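Putative Acetyltransferase (Pyrococcus horikoshii, PDB 3DDD) probably acts as an acyltransferase of the GNAT family, binding coenzyme A in the first of two acetyltransferase-like parts of its chain. Local coordinates at residues F81-N84 against K85-W88; L111-I114 against G115-V119; R265-L268 against G269-E273; E273-V276 against D277-Y280. All blocks are in the same frame, centred on the assembly; numbering follows the deposited sequence. Where two conformers were deposited one is given.

Contact 1 of 4, residues F81-N84 against K85-W88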
loop_
_atom_site.group_PDB
_atom_site.type_symbol
_atom_site.label_atom_id
_atom_site.label_comp_id
_atom_site.label_asym_id
_atom_site.label_seq_id
_atom_site.Cartn_x
_atom_site.Cartn_y
_atom_site.Cartn_z
ATOM N N PHE A 81 1.645 0.683 -9.250
ATOM C CA PHE A 81 2.601 -0.385 -8.982
ATOM C C PHE A 81 2.129 -1.644 -9.711
ATOM O O PHE A 81 1.030 -2.121 -9.474
ATOM C CB PHE A 81 2.740 -0.627 -7.465
ATOM C CG PHE A 81 3.130 0.613 -6.693
ATOM C CD1 PHE A 81 4.438 1.052 -6.684
ATOM C CD2 PHE A 81 2.177 1.356 -6.005
ATOM C CE1 PHE A 81 4.793 2.209 -6.004
ATOM C CE2 PHE A 81 2.523 2.485 -5.309
ATOM C CZ PHE A 81 3.823 2.920 -5.300
ATOM N N PHE A 82 2.963 -2.144 -10.617
ATOM C CA PHE A 82 2.641 -3.327 -11.427
ATOM C C PHE A 82 3.122 -4.648 -10.874
ATOM O O PHE A 82 4.275 -4.797 -10.481
ATOM C CB PHE A 82 3.225 -3.191 -12.834
ATOM C CG PHE A 82 2.528 -2.180 -13.651
ATOM C CD1 PHE A 82 1.319 -2.477 -14.230
ATOM C CD2 PHE A 82 3.055 -0.905 -13.778
ATOM C CE1 PHE A 82 0.643 -1.513 -14.950
ATOM C CE2 PHE A 82 2.409 0.048 -14.485
ATOM C CZ PHE A 82 1.200 -0.246 -15.084
ATOM N N TYR A 83 2.217 -5.604 -10.862
ATOM C CA TYR A 83 2.555 -7.010 -10.672
ATOM C C TYR A 83 2.220 -7.743 -12.001
ATOM O O TYR A 83 2.114 -7.104 -13.069
ATOM C CB TYR A 83 1.800 -7.551 -9.455
ATOM C CG TYR A 83 1.906 -6.629 -8.284
ATOM C CD1 TYR A 83 3.135 -6.386 -7.691
ATOM C CD2 TYR A 83 0.788 -5.945 -7.797
ATOM C CE1 TYR A 83 3.253 -5.520 -6.637
ATOM C CE2 TYR A 83 0.891 -5.078 -6.719
ATOM C CZ TYR A 83 2.127 -4.862 -6.146
ATOM O OH TYR A 83 2.249 -3.993 -5.098
ATOM N N ASN A 84 2.037 -9.053 -11.957
ATOM C CA ASN A 84 1.938 -9.827 -13.206
ATOM C C ASN A 84 0.571 -9.707 -13.836
ATOM O O ASN A 84 0.451 -9.649 -15.047
ATOM C CB ASN A 84 2.265 -11.311 -12.974
ATOM C CG ASN A 84 3.672 -11.536 -12.427
ATOM O OD1 ASN A 84 4.512 -10.651 -12.477
ATOM N ND2 ASN A 84 3.928 -12.729 -11.907
ATOM N N LYS A 85 -0.453 -9.662 -13.001
ATOM C CA LYS A 85 -1.836 -9.752 -13.450
ATOM C C LYS A 85 -2.626 -8.508 -13.117
ATOM O O LYS A 85 -3.709 -8.299 -13.645
ATOM C CB LYS A 85 -2.508 -10.906 -12.732
ATOM C CG LYS A 85 -1.921 -12.303 -13.031
ATOM C CD LYS A 85 -2.818 -13.401 -12.427
ATOM C CE LYS A 85 -2.066 -14.731 -12.293
ATOM N NZ LYS A 85 -1.050 -14.633 -11.192
ATOM N N GLN A 86 -2.109 -7.724 -12.175
ATOM C CA GLN A 86 -2.805 -6.550 -11.668
ATOM C C GLN A 86 -1.814 -5.423 -11.391
ATOM O O GLN A 86 -0.590 -5.639 -11.303
ATOM C CB GLN A 86 -3.567 -6.916 -10.390
ATOM C CG GLN A 86 -2.655 -7.345 -9.227
ATOM C CD GLN A 86 -3.409 -7.814 -8.011
ATOM O OE1 GLN A 86 -4.596 -7.553 -7.868
ATOM N NE2 GLN A 86 -2.710 -8.489 -7.106
ATOM N N ALA A 87 -2.350 -4.217 -11.280
ATOM C CA ALA A 87 -1.597 -3.062 -10.755
ATOM C C ALA A 87 -2.386 -2.491 -9.604
ATOM O O ALA A 87 -3.612 -2.622 -9.563
ATOM C CB ALA A 87 -1.376 -2.002 -11.817
ATOM N N TRP A 88 -1.664 -1.882 -8.665
ATOM C CA TRP A 88 -2.260 -1.125 -7.566
ATOM C C TRP A 88 -2.043 0.360 -7.792
ATOM O O TRP A 88 -0.949 0.789 -8.129
ATOM C CB TRP A 88 -1.627 -1.517 -6.209
ATOM C CG TRP A 88 -2.631 -1.690 -5.158
ATOM C CD1 TRP A 88 -3.045 -0.755 -4.243
ATOM C CD2 TRP A 88 -3.436 -2.837 -4.943
ATOM N NE1 TRP A 88 -4.023 -1.275 -3.459
ATOM C CE2 TRP A 88 -4.276 -2.556 -3.853
ATOM C CE3 TRP A 88 -3.478 -4.108 -5.512
ATOM C CZ2 TRP A 88 -5.198 -3.456 -3.389
ATOM C CZ3 TRP A 88 -4.377 -5.015 -5.019
ATOM C CH2 TRP A 88 -5.204 -4.694 -3.958
#
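Tyr83 and Trp88 meet across a tight reversal of the chain, with Lys85 at its outer corner. The phenol ring leans over the second strand: CE2 of Tyr83 lies 4.4 Å from CB of Trp88, and CD2 of Tyr83 lies 4.0 Å from CG of Gln86. The Tyr83 ring and the Gln86 amide are turned 67° against each other and cross without stacking; OE1 of Gln86 is hydrogen-bonded to NH1 of Arg123 on strand 121-126. The Tyr83 CG sits beside its own N (chi1 -47°), which carries the ring back beside the carbonyl of Phe81, whose O lies on one face, toward the rim. At the far end the hydroxyl is hydrogen-bonded to the backbone O of Lys287. Trp88 holds the hairpin by its backbone while its indole leads off, to a weak bond from NE1 to Asp125. Phe81 N to Trp88 O and Trp88 N to Phe81 O both measure 2.8 Å, the reciprocal pair of an antiparallel hydrogen-bonded position. In the adjacent non-hydrogen-bonded pair, CD1 of Phe82 touches CB of Ala87 at 3.6 Å. Tyr83 N to Gln86 O, 2.8 Å and bent to 157° at the hydrogen, closes the turn. At its corner, N of Asn84 bonds to OD1 and N of Lys85 to OD2 of Asp181. This geometry is that of a beta hairpin, joining antiparallel strands 73-82 and 86-94 of the GNAT sheet.

Contact 2 of 4, residues L111-I114 against G115-V119. With EDO (1,2-ethanediol), chain E.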
loop_
_atom_site.group_PDB
_atom_site.type_symbol
_atom_site.label_atom_id
_atom_site.label_comp_id
_atom_site.label_asym_id
_atom_site.label_seq_id
_atom_site.Cartn_x
_atom_site.Cartn_y
_atom_site.Cartn_z
ATOM N N LEU A 111 -2.681 7.632 -14.927
ATOM C CA LEU A 111 -2.208 6.401 -14.330
ATOM C C LEU A 111 -2.944 5.209 -14.907
ATOM O O LEU A 111 -2.335 4.176 -15.179
ATOM C CB LEU A 111 -2.359 6.460 -12.803
ATOM C CG LEU A 111 -1.434 7.454 -12.074
ATOM C CD1 LEU A 111 -1.888 7.640 -10.576
ATOM C CD2 LEU A 111 -0.041 6.912 -12.144
ATOM N N LEU A 112 -4.252 5.357 -15.085
ATOM C CA LEU A 112 -5.099 4.300 -15.639
ATOM C C LEU A 112 -4.718 4.001 -17.080
ATOM O O LEU A 112 -4.873 2.869 -17.557
ATOM C CB LEU A 112 -6.567 4.769 -15.654
ATOM C CG LEU A 112 -7.644 3.843 -15.170
ATOM C CD1 LEU A 112 -7.198 3.360 -13.781
ATOM C CD2 LEU A 112 -9.023 4.602 -15.167
ATOM N N GLU A 113 -4.331 5.062 -17.789
ATOM C CA GLU A 113 -3.955 4.993 -19.192
ATOM C C GLU A 113 -2.739 4.131 -19.363
ATOM O O GLU A 113 -2.664 3.323 -20.298
ATOM C CB GLU A 113 -3.675 6.396 -19.739
ATOM C CG GLU A 113 -3.509 6.471 -21.239
ATOM C CD GLU A 113 -3.425 7.910 -21.751
ATOM O OE1 GLU A 113 -2.711 8.743 -21.129
ATOM O OE2 GLU A 113 -4.111 8.205 -22.758
ATOM N N ILE A 114 -1.767 4.360 -18.481
ATOM C CA ILE A 114 -0.560 3.538 -18.377
ATOM C C ILE A 114 -0.871 2.102 -17.974
ATOM O O ILE A 114 -0.300 1.181 -18.523
ATOM C CB ILE A 114 0.425 4.120 -17.307
ATOM C CG1 ILE A 114 1.041 5.445 -17.805
ATOM C CG2 ILE A 114 1.504 3.102 -16.914
ATOM C CD1 ILE A 114 1.536 6.338 -16.674
ATOM N N GLY A 115 -1.735 1.933 -16.978
ATOM C CA GLY A 115 -2.096 0.616 -16.452
ATOM C C GLY A 115 -2.845 -0.295 -17.427
ATOM O O GLY A 115 -2.563 -1.493 -17.498
ATOM N N ARG A 116 -3.805 0.277 -18.159
ATOM C CA ARG A 116 -4.596 -0.454 -19.140
ATOM C C ARG A 116 -3.796 -1.064 -20.290
ATOM O O ARG A 116 -4.203 -2.062 -20.853
ATOM C CB ARG A 116 -5.622 0.473 -19.757
ATOM C CG ARG A 116 -6.858 0.724 -18.947
ATOM C CD ARG A 116 -7.772 1.691 -19.748
ATOM N NE ARG A 116 -8.981 2.109 -19.038
ATOM C CZ ARG A 116 -10.027 1.311 -18.808
ATOM N NH1 ARG A 116 -10.019 0.022 -19.162
ATOM N NH2 ARG A 116 -11.087 1.791 -18.186
ATOM N N ARG A 117 -2.698 -0.440 -20.683
ATOM C CA ARG A 117 -1.831 -0.999 -21.717
ATOM C C ARG A 117 -1.154 -2.270 -21.255
ATOM O O ARG A 117 -0.751 -3.072 -22.086
ATOM C CB ARG A 117 -0.665 -0.080 -22.011
ATOM C CG ARG A 117 -0.829 1.025 -22.972
ATOM C CD ARG A 117 0.423 1.907 -22.832
ATOM N NE ARG A 117 0.012 3.239 -23.130
ATOM C CZ ARG A 117 0.451 4.330 -22.545
ATOM N NH1 ARG A 117 1.391 4.287 -21.624
ATOM N NH2 ARG A 117 -0.067 5.484 -22.938
ATOM N N LYS A 118 -0.917 -2.396 -19.944
ATOM C CA LYS A 118 -0.124 -3.507 -19.425
ATOM C C LYS A 118 -0.925 -4.623 -18.733
ATOM O O LYS A 118 -0.611 -5.811 -18.899
ATOM C CB LYS A 118 1.007 -3.003 -18.529
ATOM C CG LYS A 118 2.203 -3.996 -18.530
ATOM C CD LYS A 118 3.256 -3.715 -17.444
ATOM C CE LYS A 118 3.917 -2.345 -17.570
ATOM N NZ LYS A 118 5.189 -2.323 -16.773
ATOM N N VAL A 119 -1.968 -4.264 -17.996
ATOM C CA VAL A 119 -2.740 -5.245 -17.237
ATOM C C VAL A 119 -4.236 -5.077 -17.392
ATOM O O VAL A 119 -4.706 -4.004 -17.740
ATOM C CB VAL A 119 -2.405 -5.202 -15.715
ATOM C CG1 VAL A 119 -0.948 -5.540 -15.482
ATOM C CG2 VAL A 119 -2.769 -3.849 -15.095
HETATM C C1 EDO E . -7.316 -2.312 -16.549
HETATM O O1 EDO E . -7.290 -2.564 -17.952
HETATM C C2 EDO E . -8.730 -1.917 -16.163
HETATM O O2 EDO E . -9.667 -2.912 -16.592
#
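The last turns of helix 103-118 bring Arg116 back against Leu112 and Arg117 back against Glu113 and Ile114, each about one helical turn earlier. Gly115 N to Leu111 O and Arg116 N to Leu112 O, both 2.9 Å, are the regular i to i+4 bonds. The Arg116 side chain runs along the same carbonyl, its CG 3.2 Å from Leu112 O, and extends from CG to NE, passing the branch of Leu112 on its way outward. Arg117 behaves differently. Its chi1 (-85°) sets CG beside the backbone N and sends the chain back along the helix, where Glu113 O sits 3.9 Å above one face of the guanidinium, offset toward the rim. NH1 of Arg117 rests 4.0 Å from CG1 of Ile114. The helix is the crossover of the beta-alpha-beta unit linking the parallel strands 86-94 and 121-126, a core element of the GNAT fold; Leu111 touches Met92 and Leu112 touches Ile89 on strand 86-94. On the solvent side, the Glu113 carboxylate and Arg117 guanidinium planes are 21° apart, yet OE1 of Glu113 is 4.6 Å from NH2 of Arg117: at most a probable charge attraction, with no N-H directed at the oxygen. Farther along, Gly115 O accepts both Lys118 N and Val119 N. Val119 O takes a 3.0 Å bond from O1 of a 1,2-ethanediol, probably from the crystallisation liquor, which also reaches Asp120 O.

Contact 3 of 4, residues R265-L268 against G269-E273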
loop_
_atom_site.group_PDB
_atom_site.type_symbol
_atom_site.label_atom_id
_atom_site.label_comp_id
_atom_site.label_asym_id
_atom_site.label_seq_id
_atom_site.Cartn_x
_atom_site.Cartn_y
_atom_site.Cartn_z
ATOM N N ARG A 265 -11.497 -1.441 -0.558
ATOM C CA ARG A 265 -10.721 -1.955 -1.644
ATOM C C ARG A 265 -11.666 -1.954 -2.828
ATOM O O ARG A 265 -12.837 -2.198 -2.671
ATOM C CB ARG A 265 -10.189 -3.345 -1.316
ATOM C CG ARG A 265 -9.350 -4.008 -2.371
ATOM C CD ARG A 265 -8.496 -5.120 -1.718
ATOM N NE ARG A 265 -7.367 -4.521 -1.000
ATOM C CZ ARG A 265 -6.244 -5.142 -0.659
ATOM N NH1 ARG A 265 -6.071 -6.430 -0.937
ATOM N NH2 ARG A 265 -5.270 -4.446 -0.062
HETATM N N MSE A 266 -11.148 -1.605 -3.999
HETATM C CA MSE A 266 -11.960 -1.479 -5.212
HETATM C C MSE A 266 -11.208 -2.034 -6.413
HETATM O O MSE A 266 -9.985 -2.152 -6.382
HETATM C CB MSE A 266 -12.288 -0.010 -5.464
HETATM C CG MSE A 266 -13.005 0.693 -4.330
HETATM SE SE MSE A 266 -13.430 2.513 -4.750
HETATM C CE MSE A 266 -15.146 2.232 -5.596
ATOM N N ARG A 267 -11.946 -2.346 -7.469
ATOM C CA ARG A 267 -11.405 -3.035 -8.640
ATOM C C ARG A 267 -11.989 -2.524 -9.949
ATOM O O ARG A 267 -13.205 -2.330 -10.093
ATOM C CB ARG A 267 -11.641 -4.552 -8.523
ATOM C CG ARG A 267 -11.115 -5.360 -9.696
ATOM C CD ARG A 267 -11.458 -6.818 -9.561
ATOM N NE ARG A 267 -12.839 -7.071 -9.976
ATOM C CZ ARG A 267 -13.866 -7.220 -9.155
ATOM N NH1 ARG A 267 -13.709 -7.216 -7.848
ATOM N NH2 ARG A 267 -15.066 -7.435 -9.656
ATOM N N LEU A 268 -11.099 -2.344 -10.920
ATOM C CA LEU A 268 -11.495 -2.131 -12.295
ATOM C C LEU A 268 -10.925 -3.275 -13.135
ATOM O O LEU A 268 -9.710 -3.427 -13.282
ATOM C CB LEU A 268 -11.049 -0.772 -12.818
ATOM C CG LEU A 268 -11.433 -0.478 -14.275
ATOM C CD1 LEU A 268 -12.966 -0.507 -14.521
ATOM C CD2 LEU A 268 -10.835 0.836 -14.715
ATOM N N GLY A 269 -11.826 -4.082 -13.687
ATOM C CA GLY A 269 -11.448 -5.253 -14.434
ATOM C C GLY A 269 -11.888 -6.532 -13.737
ATOM O O GLY A 269 -12.714 -6.503 -12.819
ATOM N N SER A 270 -11.301 -7.643 -14.170
ATOM C CA SER A 270 -11.693 -8.976 -13.710
ATOM C C SER A 270 -11.071 -9.316 -12.361
ATOM O O SER A 270 -9.932 -8.944 -12.074
ATOM C CB SER A 270 -11.342 -10.052 -14.770
ATOM O OG SER A 270 -10.095 -9.753 -15.395
ATOM N N LYS A 271 -11.867 -9.986 -11.528
ATOM C CA LYS A 271 -11.436 -10.494 -10.233
ATOM C C LYS A 271 -10.169 -11.324 -10.349
ATOM O O LYS A 271 -10.004 -12.126 -11.278
ATOM C CB LYS A 271 -12.514 -11.374 -9.598
ATOM C CG LYS A 271 -13.749 -10.641 -9.125
ATOM C CD LYS A 271 -14.646 -11.525 -8.253
ATOM C CE LYS A 271 -16.039 -10.900 -8.094
ATOM N NZ LYS A 271 -16.594 -11.085 -6.705
ATOM N N ILE A 272 -9.295 -11.103 -9.386
ATOM C CA ILE A 272 -8.069 -11.846 -9.213
ATOM C C ILE A 272 -8.342 -12.937 -8.186
ATOM O O ILE A 272 -8.886 -12.662 -7.132
ATOM C CB ILE A 272 -6.928 -10.906 -8.677
ATOM C CG1 ILE A 272 -6.512 -9.879 -9.755
ATOM C CG2 ILE A 272 -5.736 -11.726 -8.167
ATOM C CD1 ILE A 272 -6.300 -10.472 -11.164
ATOM N N GLU A 273 -7.971 -14.172 -8.506
ATOM C CA GLU A 273 -8.042 -15.278 -7.557
ATOM C C GLU A 273 -7.070 -14.994 -6.391
ATOM O O GLU A 273 -5.879 -14.960 -6.595
ATOM C CB GLU A 273 -7.696 -16.598 -8.279
ATOM C CG GLU A 273 -7.993 -17.896 -7.481
ATOM C CD GLU A 273 -7.509 -19.199 -8.182
ATOM O OE1 GLU A 273 -7.159 -19.166 -9.395
ATOM O OE2 GLU A 273 -7.493 -20.264 -7.507
HETATM O O HOH W 1 -15.461 -6.206 -12.338
#
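The Arg267 guanidinium carries Lys271 on one face and the carbonyl of Gly269 at its edge. CG of Lys271 lies 3.4 Å above the guanidinium plane, close over CZ, so the aliphatic part of the lysine, not its ammonium, does the covering. The edge contact is a hydrogen bond: Arg267 NE gives to Gly269 O at 2.9 Å with an angle of 150° at the hydrogen. The oxygen keeps near the guanidinium plane, but the donor stands above the carbonyl plane by 37° and therefore misses the lone-pair direction. A water joins the same two groups, accepting from Arg267 NH2 at 3.0 Å and donating to Gly269 O at 2.8 Å, so two donors grip that oxygen. With CG anti to its N, the Arg267 chain runs out extended until it kinks at chi3 (80°), swinging the NE edge to the loop carbonyl. Gly269 follows the corner at Leu268; its positive phi would press a CB against Leu268 O, which favours glycine. NH1 of Arg267 pairs with Glu142 on strand 140-149. With Arg267 NH2 and Lys271 NZ 4.9 Å apart, the two like charges probably repel mildly, and the Glu142 carboxylate would probably offset this in part. Bonds at NE, NH1 and NH2 should restrict the guanidinium's rotation; the NE bond and the water link loop to strand, while NH1 reaches the neighbouring strand.

Contact 4 of 4, residues E273-V276 against D277-Y280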
loop_
_atom_site.group_PDB
_atom_site.type_symbol
_atom_site.label_atom_id
_atom_site.label_comp_id
_atom_site.label_asym_id
_atom_site.label_seq_id
_atom_site.Cartn_x
_atom_site.Cartn_y
_atom_site.Cartn_z
ATOM N N GLU A 273 -7.971 -14.172 -8.506
ATOM C CA GLU A 273 -8.042 -15.278 -7.557
ATOM C C GLU A 273 -7.070 -14.994 -6.391
ATOM O O GLU A 273 -5.879 -14.960 -6.595
ATOM C CB GLU A 273 -7.696 -16.598 -8.279
ATOM C CG GLU A 273 -7.993 -17.896 -7.481
ATOM C CD GLU A 273 -7.509 -19.199 -8.182
ATOM O OE1 GLU A 273 -7.159 -19.166 -9.395
ATOM O OE2 GLU A 273 -7.493 -20.264 -7.507
ATOM N N GLU A 274 -7.594 -14.740 -5.199
ATOM C CA GLU A 274 -6.778 -14.525 -4.007
ATOM C C GLU A 274 -7.266 -15.434 -2.885
ATOM O O GLU A 274 -8.388 -15.894 -2.918
ATOM C CB GLU A 274 -6.818 -13.048 -3.573
ATOM C CG GLU A 274 -8.193 -12.518 -3.200
ATOM C CD GLU A 274 -8.197 -11.032 -2.874
ATOM O OE1 GLU A 274 -7.122 -10.382 -2.914
ATOM O OE2 GLU A 274 -9.287 -10.510 -2.563
ATOM N N LYS A 275 -6.423 -15.711 -1.899
ATOM C CA LYS A 275 -6.834 -16.592 -0.804
ATOM C C LYS A 275 -6.861 -15.790 0.497
ATOM O O LYS A 275 -5.936 -15.801 1.304
ATOM C CB LYS A 275 -5.942 -17.832 -0.727
ATOM C CG LYS A 275 -6.508 -18.909 0.203
ATOM C CD LYS A 275 -5.785 -20.262 0.089
ATOM C CE LYS A 275 -6.287 -21.286 1.128
ATOM N NZ LYS A 275 -7.650 -20.958 1.687
ATOM N N VAL A 276 -7.949 -15.064 0.662
ATOM C CA VAL A 276 -8.029 -13.985 1.629
ATOM C C VAL A 276 -8.221 -14.510 3.072
ATOM O O VAL A 276 -8.010 -13.775 4.034
ATOM C CB VAL A 276 -9.167 -13.005 1.232
ATOM C CG1 VAL A 276 -10.547 -13.640 1.520
ATOM C CG2 VAL A 276 -8.983 -11.650 1.922
ATOM N N ASP A 277 -8.623 -15.780 3.187
ATOM C CA ASP A 277 -8.737 -16.462 4.478
ATOM C C ASP A 277 -7.380 -16.642 5.151
ATOM O O ASP A 277 -7.290 -16.626 6.378
ATOM C CB ASP A 277 -9.505 -17.815 4.371
ATOM C CG ASP A 277 -8.854 -18.821 3.422
ATOM O OD1 ASP A 277 -8.937 -18.612 2.197
ATOM O OD2 ASP A 277 -8.303 -19.848 3.892
ATOM N N ILE A 278 -6.315 -16.748 4.360
ATOM C CA ILE A 278 -4.954 -16.831 4.932
ATOM C C ILE A 278 -4.223 -15.494 5.016
ATOM O O ILE A 278 -3.064 -15.436 5.447
ATOM C CB ILE A 278 -4.051 -17.898 4.228
ATOM C CG1 ILE A 278 -3.731 -17.556 2.763
ATOM C CG2 ILE A 278 -4.684 -19.297 4.372
ATOM C CD1 ILE A 278 -2.561 -18.393 2.218
ATOM N N TYR A 279 -4.904 -14.433 4.579
ATOM C CA TYR A 279 -4.312 -13.130 4.364
ATOM C C TYR A 279 -4.822 -12.246 5.478
ATOM O O TYR A 279 -5.994 -11.837 5.446
ATOM C CB TYR A 279 -4.743 -12.574 3.006
ATOM C CG TYR A 279 -4.011 -11.329 2.513
ATOM C CD1 TYR A 279 -2.774 -10.941 3.029
ATOM C CD2 TYR A 279 -4.514 -10.604 1.464
ATOM C CE1 TYR A 279 -2.098 -9.833 2.508
ATOM C CE2 TYR A 279 -3.850 -9.498 0.942
ATOM C CZ TYR A 279 -2.647 -9.119 1.462
ATOM O OH TYR A 279 -2.004 -8.013 0.944
ATOM N N TYR A 280 -3.952 -11.989 6.465
ATOM C CA TYR A 280 -4.340 -11.355 7.732
ATOM C C TYR A 280 -4.024 -9.879 7.770
ATOM O O TYR A 280 -4.727 -9.142 8.409
ATOM C CB TYR A 280 -3.652 -12.026 8.928
ATOM C CG TYR A 280 -4.236 -13.356 9.276
ATOM C CD1 TYR A 280 -3.915 -14.486 8.542
ATOM C CD2 TYR A 280 -5.141 -13.482 10.307
ATOM C CE1 TYR A 280 -4.475 -15.717 8.830
ATOM C CE2 TYR A 280 -5.719 -14.723 10.602
ATOM C CZ TYR A 280 -5.371 -15.829 9.865
ATOM O OH TYR A 280 -5.923 -17.062 10.152
#
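Lys275 O receives the N of Ile278 at 3.2 Å. This backbone bond is oblique: the C=O to donor angle is 123° and the donor lies well above the carbonyl plane. Crowding from Ile278 accompanies it, since CG1 of Ile278 sits 3.2 Å from the same Lys275 O; chi1 of Ile278 (66°) tucks that branch between its N and carbonyl carbon. CG1 of Ile278 also touches CG of Lys275, at 4.0 Å. One residue on, Tyr279 N makes a weak bond to Val276 O, so two i to i+3 bonds overlap and wind 275-279 into successive tight turns. CB of Tyr279 lies 3.6 Å from Val276 O, whereas its ring leads away to a hydroxyl bound by Gly288 and Arg183. On the outside, NZ of Lys275 reaches both carboxylate oxygens of Asp277, on their syn lone pairs, in a forked salt bridge with OD2 at 2.6 Å. Asp277 was modelled in two conformers; the bridge is established for the conformer given, and its short length is doubtful. The turn leads from the loop after strand 258-267 into strand 279-281, which pairs antiparallel with strand 212-218. Ile278 packs on Ile174 and Ala178 of helix 169-179, and Tyr280 reaches across to Leu251 of helix 246-252.

Overall arrangement
Along the chain the contacts run in series from 1 to 4, the last two sharing Glu273. Contacts 1 and 2 belong to the coenzyme A-binding GNAT part: their centres are about 10 Å apart, and Phe82 of the hairpin packs on Gly115 and Ile114 of the helix. Contact 3, its centre about 11 Å from that of contact 1 and about 14 Å from that of contact 2, belongs to the second GNAT part yet touches both, through Arg265 on Trp88 and Leu268 on Arg116. The second part thus contributes strand 258-267 beside strand 121-126 of the first. Contact 4, its centre about 14 Å from that of contact 3 and about 25 Å from that of contact 2, carries the chain back to strand 212-218, away from the coenzyme A-binding residues.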